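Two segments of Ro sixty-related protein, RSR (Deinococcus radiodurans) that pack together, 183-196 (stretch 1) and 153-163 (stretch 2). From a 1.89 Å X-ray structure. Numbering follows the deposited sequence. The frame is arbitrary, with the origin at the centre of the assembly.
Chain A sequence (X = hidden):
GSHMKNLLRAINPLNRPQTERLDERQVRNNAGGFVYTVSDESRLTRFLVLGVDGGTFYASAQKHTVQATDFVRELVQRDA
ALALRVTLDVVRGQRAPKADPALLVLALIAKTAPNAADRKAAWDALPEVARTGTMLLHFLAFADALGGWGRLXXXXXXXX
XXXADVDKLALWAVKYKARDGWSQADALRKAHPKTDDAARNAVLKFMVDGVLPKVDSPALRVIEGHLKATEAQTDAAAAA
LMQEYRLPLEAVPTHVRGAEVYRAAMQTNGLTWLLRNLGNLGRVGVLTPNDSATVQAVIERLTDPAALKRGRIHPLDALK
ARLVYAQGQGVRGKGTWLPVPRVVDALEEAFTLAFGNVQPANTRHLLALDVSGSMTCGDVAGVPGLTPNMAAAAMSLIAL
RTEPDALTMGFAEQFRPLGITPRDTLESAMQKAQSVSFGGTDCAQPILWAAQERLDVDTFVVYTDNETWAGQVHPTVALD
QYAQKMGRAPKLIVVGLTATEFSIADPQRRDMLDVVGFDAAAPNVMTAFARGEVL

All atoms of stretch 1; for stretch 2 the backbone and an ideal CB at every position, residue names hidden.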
ATOM      1  N   SER A 183     -19.603 -14.672  -0.707  1.00 19.14           N
ATOM      2  CA  SER A 183     -19.337 -14.840  -2.129  1.00 17.25           C
ATOM      3  C   SER A 183     -20.280 -13.937  -2.924  1.00 16.32           C
ATOM      4  O   SER A 183     -21.285 -13.477  -2.395  1.00 15.06           O
ATOM      5  CB  SER A 183     -19.544 -16.295  -2.549  1.00 18.16           C
ATOM      6  OG  SER A 183     -20.925 -16.626  -2.608  1.00 19.13           O
ATOM      7  N   GLN A 184     -19.960 -13.692  -4.190  1.00 17.72           N
ATOM      8  CA  GLN A 184     -20.877 -12.944  -5.059  1.00 19.56           C
ATOM      9  C   GLN A 184     -22.215 -13.678  -5.141  1.00 18.55           C
ATOM     10  O   GLN A 184     -23.284 -13.059  -5.116  1.00 21.74           O
ATOM     11  CB  GLN A 184     -20.285 -12.766  -6.464  1.00 19.56           C
ATOM     12  CG  GLN A 184     -18.880 -12.178  -6.476  1.00 18.73           C
ATOM     13  CD  GLN A 184     -18.839 -10.732  -6.039  1.00 18.74           C
ATOM     14  OE1 GLN A 184     -17.804 -10.238  -5.593  1.00 22.27           O
ATOM     15  NE2 GLN A 184     -19.962 -10.046  -6.160  1.00 14.64           N
ATOM     16  N   ALA A 185     -22.155 -15.002  -5.233  1.00 18.66           N
ATOM     17  CA  ALA A 185     -23.356 -15.835  -5.247  1.00 19.98           C
ATOM     18  C   ALA A 185     -24.270 -15.572  -4.047  1.00 21.76           C
ATOM     19  O   ALA A 185     -25.477 -15.411  -4.217  1.00 19.88           O
ATOM     20  CB  ALA A 185     -22.989 -17.307  -5.321  1.00 22.33           C
ATOM     21  N   ASP A 186     -23.696 -15.531  -2.842  1.00 20.17           N
ATOM     22  CA  ASP A 186     -24.463 -15.221  -1.630  1.00 17.84           C
ATOM     23  C   ASP A 186     -25.199 -13.892  -1.751  1.00 18.09           C
ATOM     24  O   ASP A 186     -26.409 -13.801  -1.515  1.00 19.82           O
ATOM     25  CB  ASP A 186     -23.548 -15.114  -0.408  1.00 14.77           C
ATOM     26  CG  ASP A 186     -22.877 -16.419  -0.054  1.00 18.61           C
ATOM     27  OD1 ASP A 186     -23.373 -17.487  -0.465  1.00 17.02           O
ATOM     28  OD2 ASP A 186     -21.848 -16.350   0.638  1.00 16.09           O
ATOM     29  N   ALA A 187     -24.443 -12.854  -2.074  1.00 17.42           N
ATOM     30  CA  ALA A 187     -24.992 -11.514  -2.183  1.00 19.02           C
ATOM     31  C   ALA A 187     -26.094 -11.453  -3.240  1.00 20.31           C
ATOM     32  O   ALA A 187     -27.117 -10.807  -3.040  1.00 21.23           O
ATOM     33  CB  ALA A 187     -23.884 -10.517  -2.511  1.00 16.73           C
ATOM     34  N   LEU A 188     -25.866 -12.113  -4.370  1.00 18.98           N
ATOM     35  CA  LEU A 188     -26.814 -12.082  -5.476  1.00 20.30           C
ATOM     36  C   LEU A 188     -28.136 -12.754  -5.096  1.00 23.57           C
ATOM     37  O   LEU A 188     -29.208 -12.307  -5.503  1.00 22.14           O
ATOM     38  CB  LEU A 188     -26.197 -12.709  -6.734  1.00 22.18           C
ATOM     39  CG  LEU A 188     -25.118 -11.866  -7.436  1.00 20.88           C
ATOM     40  CD1 LEU A 188     -24.408 -12.647  -8.539  1.00 21.22           C
ATOM     41  CD2 LEU A 188     -25.709 -10.560  -7.987  1.00 20.04           C
ATOM     42  N   ARG A 189     -28.057 -13.816  -4.300  1.00 20.76           N
ATOM     43  CA  ARG A 189     -29.245 -14.549  -3.865  1.00 24.72           C
ATOM     44  C   ARG A 189     -30.082 -13.742  -2.883  1.00 24.36           C
ATOM     45  O   ARG A 189     -31.286 -13.940  -2.775  1.00 27.28           O
ATOM     46  CB  ARG A 189     -28.845 -15.877  -3.214  1.00 22.31           C
ATOM     47  CG  ARG A 189     -28.167 -16.847  -4.157  1.00 25.92           C
ATOM     48  CD  ARG A 189     -28.058 -18.243  -3.547  1.00 31.07           C
ATOM     49  NE  ARG A 189     -27.249 -19.098  -4.402  1.00 34.44           N
ATOM     50  CZ  ARG A 189     -25.965 -19.356  -4.183  1.00 35.07           C
ATOM     51  NH1 ARG A 189     -25.359 -18.848  -3.112  1.00 28.45           N
ATOM     52  NH2 ARG A 189     -25.294 -20.138  -5.026  1.00 35.61           N
ATOM     53  N   LYS A 190     -29.425 -12.855  -2.153  1.00 21.69           N
ATOM     54  CA  LYS A 190     -30.083 -12.038  -1.153  1.00 22.25           C
ATOM     55  C   LYS A 190     -30.640 -10.776  -1.804  1.00 26.16           C
ATOM     56  O   LYS A 190     -31.727 -10.327  -1.456  1.00 25.74           O
ATOM     57  CB  LYS A 190     -29.095 -11.660  -0.046  1.00 27.40           C
ATOM     58  CG  LYS A 190     -28.715 -12.803   0.921  1.00 27.47           C
ATOM     59  CD  LYS A 190     -29.482 -12.706   2.235  1.00 28.96           C
ATOM     60  CE  LYS A 190     -28.983 -13.747   3.239  1.00 32.55           C
ATOM     61  NZ  LYS A 190     -29.451 -13.487   4.638  1.00 30.17           N
ATOM     62  N   ALA A 191     -29.896 -10.233  -2.770  1.00 23.03           N
ATOM     63  CA  ALA A 191     -30.191  -8.925  -3.366  1.00 25.93           C
ATOM     64  C   ALA A 191     -31.021  -8.961  -4.656  1.00 25.36           C
ATOM     65  O   ALA A 191     -31.707  -7.989  -4.970  1.00 25.18           O
ATOM     66  CB  ALA A 191     -28.891  -8.160  -3.619  1.00 22.95           C
ATOM     67  N   HIS A 192     -30.914 -10.052  -5.411  1.00 27.58           N
ATOM     68  CA  HIS A 192     -31.659 -10.249  -6.663  1.00 27.75           C
ATOM     69  C   HIS A 192     -31.589  -9.079  -7.638  1.00 29.06           C
ATOM     70  O   HIS A 192     -32.625  -8.515  -7.987  1.00 27.91           O
ATOM     71  CB  HIS A 192     -33.140 -10.517  -6.372  1.00 30.21           C
ATOM     72  CG  HIS A 192     -33.375 -11.551  -5.319  1.00 35.68           C
ATOM     73  ND1 HIS A 192     -33.210 -12.900  -5.552  1.00 37.84           N
ATOM     74  CD2 HIS A 192     -33.772 -11.436  -4.027  1.00 33.08           C
ATOM     75  CE1 HIS A 192     -33.490 -13.573  -4.447  1.00 34.81           C
ATOM     76  NE2 HIS A 192     -33.832 -12.705  -3.510  1.00 36.75           N
ATOM     77  N   PRO A 193     -30.381  -8.716  -8.102  1.00 27.97           N
ATOM     78  CA  PRO A 193     -30.326  -7.618  -9.079  1.00 24.20           C
ATOM     79  C   PRO A 193     -30.974  -8.004 -10.410  1.00 24.26           C
ATOM     80  O   PRO A 193     -30.925  -9.167 -10.822  1.00 18.85           O
ATOM     81  CB  PRO A 193     -28.822  -7.403  -9.304  1.00 21.63           C
ATOM     82  CG  PRO A 193     -28.117  -8.254  -8.283  1.00 25.40           C
ATOM     83  CD  PRO A 193     -29.065  -9.334  -7.872  1.00 24.91           C
ATOM     84  N   LYS A 194     -31.562  -7.027 -11.088  1.00 23.80           N
ATOM     85  CA  LYS A 194     -31.980  -7.220 -12.475  1.00 23.78           C
ATOM     86  C   LYS A 194     -31.676  -5.962 -13.276  1.00 22.34           C
ATOM     87  O   LYS A 194     -32.071  -4.865 -12.899  1.00 22.24           O
ATOM     88  CB  LYS A 194     -33.461  -7.556 -12.580  1.00 24.57           C
ATOM     89  CG  LYS A 194     -33.874  -7.981 -13.993  1.00 28.72           C
ATOM     90  CD  LYS A 194     -35.387  -8.070 -14.136  1.00 30.98           C
ATOM     91  CE  LYS A 194     -35.788  -9.034 -15.245  1.00 36.68           C
ATOM     92  NZ  LYS A 194     -37.272  -9.249 -15.309  1.00 43.10           N
ATOM     93  N   THR A 195     -30.947  -6.129 -14.368  1.00 21.14           N
ATOM     94  CA  THR A 195     -30.603  -5.005 -15.224  1.00 24.52           C
ATOM     95  C   THR A 195     -31.577  -4.962 -16.400  1.00 24.91           C
ATOM     96  O   THR A 195     -32.370  -5.872 -16.586  1.00 21.69           O
ATOM     97  CB  THR A 195     -29.182  -5.142 -15.759  1.00 23.61           C
ATOM     98  OG1 THR A 195     -29.126  -6.222 -16.704  1.00 26.86           O
ATOM     99  CG2 THR A 195     -28.214  -5.419 -14.614  1.00 28.30           C
ATOM    100  N   ASP A 196     -31.508  -3.899 -17.186  1.00 27.71           N
ATOM    101  CA  ASP A 196     -32.319  -3.805 -18.388  1.00 25.63           C
ATOM    102  C   ASP A 196     -31.770  -4.737 -19.462  1.00 28.43           C
ATOM    103  O   ASP A 196     -32.535  -5.302 -20.232  1.00 26.82           O
ATOM    104  CB  ASP A 196     -32.360  -2.361 -18.909  1.00 23.35           C
ATOM    105  CG  ASP A 196     -30.979  -1.752 -19.059  1.00 29.04           C
ATOM    106  OD1 ASP A 196     -30.793  -0.902 -19.948  1.00 29.49           O
ATOM    107  OD2 ASP A 196     -30.068  -2.118 -18.285  1.00 34.22           O
ATOM    108  N   UNK A 153     -31.169  -2.549   2.394  1.00 26.34           N
ATOM    109  CA  UNK A 153     -30.045  -3.447   2.170  1.00 23.58           C
ATOM    110  C   UNK A 153     -30.153  -4.205   0.845  1.00 24.44           C
ATOM    111  O   UNK A 153     -29.217  -4.201   0.050  1.00 19.63           O
ATOM    112  CB  UNK A 153     -29.941  -4.442   3.327  1.00 23.58           C
ATOM    113  N   UNK A 154     -31.289  -4.855   0.601  1.00 25.25           N
ATOM    114  CA  UNK A 154     -31.476  -5.555  -0.667  1.00 26.54           C
ATOM    115  C   UNK A 154     -31.227  -4.615  -1.839  1.00 22.90           C
ATOM    116  O   UNK A 154     -30.400  -4.894  -2.703  1.00 19.46           O
ATOM    117  CB  UNK A 154     -32.884  -6.147  -0.752  1.00 26.54           C
ATOM    118  N   UNK A 155     -31.948  -3.496  -1.855  1.00 22.50           N
ATOM    119  CA  UNK A 155     -31.790  -2.498  -2.906  1.00 27.54           C
ATOM    120  C   UNK A 155     -30.356  -1.973  -3.008  1.00 24.60           C
ATOM    121  O   UNK A 155     -29.789  -1.927  -4.092  1.00 23.24           O
ATOM    122  CB  UNK A 155     -32.749  -1.332  -2.659  1.00 27.54           C
ATOM    123  N   UNK A 156     -29.780  -1.587  -1.877  1.00 22.80           N
ATOM    124  CA  UNK A 156     -28.427  -1.047  -1.853  1.00 21.43           C
ATOM    125  C   UNK A 156     -27.373  -1.973  -2.434  1.00 19.60           C
ATOM    126  O   UNK A 156     -26.507  -1.540  -3.184  1.00 20.21           O
ATOM    127  CB  UNK A 156     -28.045  -0.700  -0.413  1.00 21.43           C
ATOM    128  N   UNK A 157     -27.440  -3.254  -2.088  1.00 20.86           N
ATOM    129  CA  UNK A 157     -26.526  -4.231  -2.661  1.00 19.98           C
ATOM    130  C   UNK A 157     -26.853  -4.475  -4.137  1.00 18.98           C
ATOM    131  O   UNK A 157     -25.956  -4.489  -4.991  1.00 18.11           O
ATOM    132  CB  UNK A 157     -26.589  -5.543  -1.876  1.00 19.98           C
ATOM    133  N   UNK A 158     -28.135  -4.650  -4.445  1.00 17.57           N
ATOM    134  CA  UNK A 158     -28.552  -4.845  -5.834  1.00 20.68           C
ATOM    135  C   UNK A 158     -28.082  -3.690  -6.713  1.00 19.05           C
ATOM    136  O   UNK A 158     -27.654  -3.894  -7.846  1.00 20.66           O
ATOM    137  CB  UNK A 158     -30.073  -4.986  -5.920  1.00 20.68           C
ATOM    138  N   UNK A 159     -28.166  -2.474  -6.192  1.00 21.66           N
ATOM    139  CA  UNK A 159     -27.759  -1.299  -6.959  1.00 20.49           C
ATOM    140  C   UNK A 159     -26.289  -1.375  -7.377  1.00 20.98           C
ATOM    141  O   UNK A 159     -25.907  -0.909  -8.454  1.00 20.52           O
ATOM    142  CB  UNK A 159     -28.003  -0.029  -6.142  1.00 20.49           C
ATOM    143  N   UNK A 160     -25.471  -2.007  -6.541  1.00 19.80           N
ATOM    144  CA  UNK A 160     -24.069  -2.203  -6.865  1.00 19.13           C
ATOM    145  C   UNK A 160     -23.898  -3.005  -8.151  1.00 17.86           C
ATOM    146  O   UNK A 160     -23.121  -2.622  -9.024  1.00 21.96           O
ATOM    147  CB  UNK A 160     -23.355  -2.905  -5.708  1.00 19.13           C
ATOM    148  N   UNK A 161     -24.629  -4.112  -8.273  1.00 17.18           N
ATOM    149  CA  UNK A 161     -24.522  -4.962  -9.457  1.00 17.98           C
ATOM    150  C   UNK A 161     -25.201  -4.345 -10.678  1.00 20.24           C
ATOM    151  O   UNK A 161     -24.725  -4.484 -11.802  1.00 18.90           O
ATOM    152  CB  UNK A 161     -25.130  -6.336  -9.169  1.00 17.98           C
ATOM    153  N   UNK A 162     -26.311  -3.660 -10.447  1.00 22.88           N
ATOM    154  CA  UNK A 162     -27.075  -3.064 -11.547  1.00 22.41           C
ATOM    155  C   UNK A 162     -26.366  -1.856 -12.161  1.00 26.32           C
ATOM    156  O   UNK A 162     -26.682  -1.439 -13.284  1.00 22.91           O
ATOM    157  CB  UNK A 162     -28.462  -2.648 -11.053  1.00 22.41           C
ATOM    158  N   UNK A 163     -25.405  -1.305 -11.427  1.00 24.58           N
ATOM    159  CA  UNK A 163     -24.662  -0.126 -11.877  1.00 26.55           C
ATOM    160  C   UNK A 163     -23.388  -0.503 -12.644  1.00 28.27           C
ATOM    161  O   UNK A 163     -22.811   0.314 -13.363  1.00 26.90           O
ATOM    162  CB  UNK A 163     -24.302   0.752 -10.677  1.00 26.55           C
TER

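Stretch 2 is helical, and its axis passes that of helix 184-191 at 9.0 Å with 123° between their N-to-C directions. After the helix, positive phi at His192 turns stretch 1 into an extended segment, so the contact with stretch 2 continues past the helix, into Pro193, Lys194 and Thr195.

Position 153 has nothing of stretch 1 within 5.5 Å of its ideal CB, which leaves the choice open; it is Thr153.

At 154, CA-to-CB points sideways and the ideal CB lies 4.4 Å from Lys190 O. A long side chain could lie along this edge and continue outward. The residue is Arg154, whose CG packs 3.5 Å from Lys190 O while its end leads away.

Positions 155 and 156 point away, so stretch 1 sets no size there. The first is Arg155, to which the account returns at 162; the second is Gly156.

At 157 the ideal CB points toward stretch 1, 3.9 Å from Ala191 CB. A small or medium apolar group suits this surface of alanines: alanine, valine or perhaps isoleucine. Val157 occupies it, chi1 t, with CG1 3.8 Å from Ala191 CB and 4.3 Å from Ala187 CB.

Position 158 is tighter. Its CA is 4.6 Å from that of Pro193, and its ideal CB is 3.5 Å from Ala191 O and 4.1 Å from Pro193 CA, favouring a very small residue. Ala158 fits, its CB 4.1 Å from Ala191 CB and 4.3 Å from Pro193 CB.

At 159 CA-to-CB points away and at 160 sideways, with no atom of stretch 1 within 5.5 Å of either ideal CB, so many side chains would do; they are Asn159 and Val160.

At 161, CA-to-CB points toward stretch 1, with Pro193 CG 3.7 Å and Leu188 CD2 4.4 Å from the ideal CB. A large apolar or aromatic side chain could run along the helix past Leu188 toward Ala187 and Gln184. Tyr161, chi1 m, does so. Leu188 CD2 sits over one ring face in a CH-pi contact, 3.5 Å from the ring centroid and 6° off the normal; Ala187 CB lies at the ring edge, 3.3 Å from Tyr161 OH.

Position 162 points sideways, its ideal CB 4.5 Å from Thr195 CG2 and 4.6 Å from Lys194 O. The backbone N of Lys194 offers a donor, so an acceptor on a flexible arm, such as glutamate or glutamine, would suit. Glu162 accepts from Lys194 N at OE2 (2.9 Å, 162°), while its OE1 forms a salt bridge with Arg155 NH1 at 2.8 Å, tying the carboxylate to its own helix as well.

Position 163 points away, leaving many choices; it is Thr163, whose OG1 donates to Asn159 O at 2.8 Å.

Stretch 2 (153-163) TRRGVANVYET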
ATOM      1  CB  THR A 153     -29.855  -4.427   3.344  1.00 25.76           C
ATOM      2  OG1 THR A 153     -29.562  -3.685   4.537  1.00 24.66           O
ATOM      3  CG2 THR A 153     -28.697  -5.386   3.054  1.00 23.18           C
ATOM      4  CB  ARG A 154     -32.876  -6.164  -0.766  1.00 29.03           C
ATOM      5  CG  ARG A 154     -33.045  -7.426   0.043  1.00 34.69           C
ATOM      6  CD  ARG A 154     -34.509  -7.823   0.164  1.00 43.54           C
ATOM      7  NE  ARG A 154     -35.267  -6.862   0.964  1.00 45.28           N
ATOM      8  CZ  ARG A 154     -36.593  -6.854   1.066  1.00 48.96           C
ATOM      9  NH1 ARG A 154     -37.316  -7.755   0.408  1.00 55.20           N
ATOM     10  NH2 ARG A 154     -37.196  -5.943   1.821  1.00 49.88           N
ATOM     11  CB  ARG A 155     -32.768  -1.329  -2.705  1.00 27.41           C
ATOM     12  CG  ARG A 155     -34.174  -1.611  -3.225  1.00 34.66           C
ATOM     13  CD  ARG A 155     -34.109  -2.198  -4.630  1.00 30.84           C
ATOM     14  NE  ARG A 155     -33.091  -1.528  -5.437  1.00 35.36           N
ATOM     15  CZ  ARG A 155     -32.585  -2.015  -6.568  1.00 30.23           C
ATOM     16  NH1 ARG A 155     -31.651  -1.340  -7.227  1.00 31.92           N
ATOM     17  NH2 ARG A 155     -33.007  -3.182  -7.035  1.00 32.57           N
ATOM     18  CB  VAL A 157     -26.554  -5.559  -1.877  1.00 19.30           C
ATOM     19  CG1 VAL A 157     -25.647  -6.592  -2.534  1.00 17.18           C
ATOM     20  CG2 VAL A 157     -26.153  -5.332  -0.418  1.00 16.44           C
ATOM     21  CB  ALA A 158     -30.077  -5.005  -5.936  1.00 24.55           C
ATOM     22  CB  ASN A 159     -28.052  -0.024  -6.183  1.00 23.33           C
ATOM     23  CG  ASN A 159     -27.715   1.231  -6.966  1.00 25.95           C
ATOM     24  OD1 ASN A 159     -28.121   1.403  -8.126  1.00 25.38           O
ATOM     25  ND2 ASN A 159     -26.965   2.117  -6.335  1.00 21.32           N
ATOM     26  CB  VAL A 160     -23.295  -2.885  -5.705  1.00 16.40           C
ATOM     27  CG1 VAL A 160     -21.881  -3.222  -6.145  1.00 18.89           C
ATOM     28  CG2 VAL A 160     -23.266  -1.973  -4.504  1.00 14.66           C
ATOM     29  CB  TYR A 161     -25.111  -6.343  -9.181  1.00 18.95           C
ATOM     30  CG  TYR A 161     -24.363  -7.112  -8.114  1.00 18.67           C
ATOM     31  CD1 TYR A 161     -23.149  -7.731  -8.396  1.00 20.21           C
ATOM     32  CD2 TYR A 161     -24.873  -7.220  -6.827  1.00 20.17           C
ATOM     33  CE1 TYR A 161     -22.460  -8.449  -7.412  1.00 16.35           C
ATOM     34  CE2 TYR A 161     -24.201  -7.922  -5.843  1.00 18.58           C
ATOM     35  CZ  TYR A 161     -22.993  -8.527  -6.140  1.00 18.76           C
ATOM     36  OH  TYR A 161     -22.327  -9.228  -5.158  1.00 19.16           O
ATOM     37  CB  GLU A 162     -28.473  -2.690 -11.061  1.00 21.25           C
ATOM     38  CG  GLU A 162     -29.343  -3.904 -10.775  1.00 22.82           C
ATOM     39  CD  GLU A 162     -30.580  -3.558  -9.985  1.00 24.69           C
ATOM     40  OE1 GLU A 162     -30.711  -2.380  -9.598  1.00 26.27           O
ATOM     41  OE2 GLU A 162     -31.419  -4.462  -9.751  1.00 23.88           O
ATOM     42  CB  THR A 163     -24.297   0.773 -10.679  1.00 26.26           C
ATOM     43  OG1 THR A 163     -25.492   1.325 -10.118  1.00 28.21           O
ATOM     44  CG2 THR A 163     -23.377   1.903 -11.098  1.00 31.45           C
TER
HETATM   45  O   HOH W   1     -33.790  -6.150  -5.459  1.00 29.43           O
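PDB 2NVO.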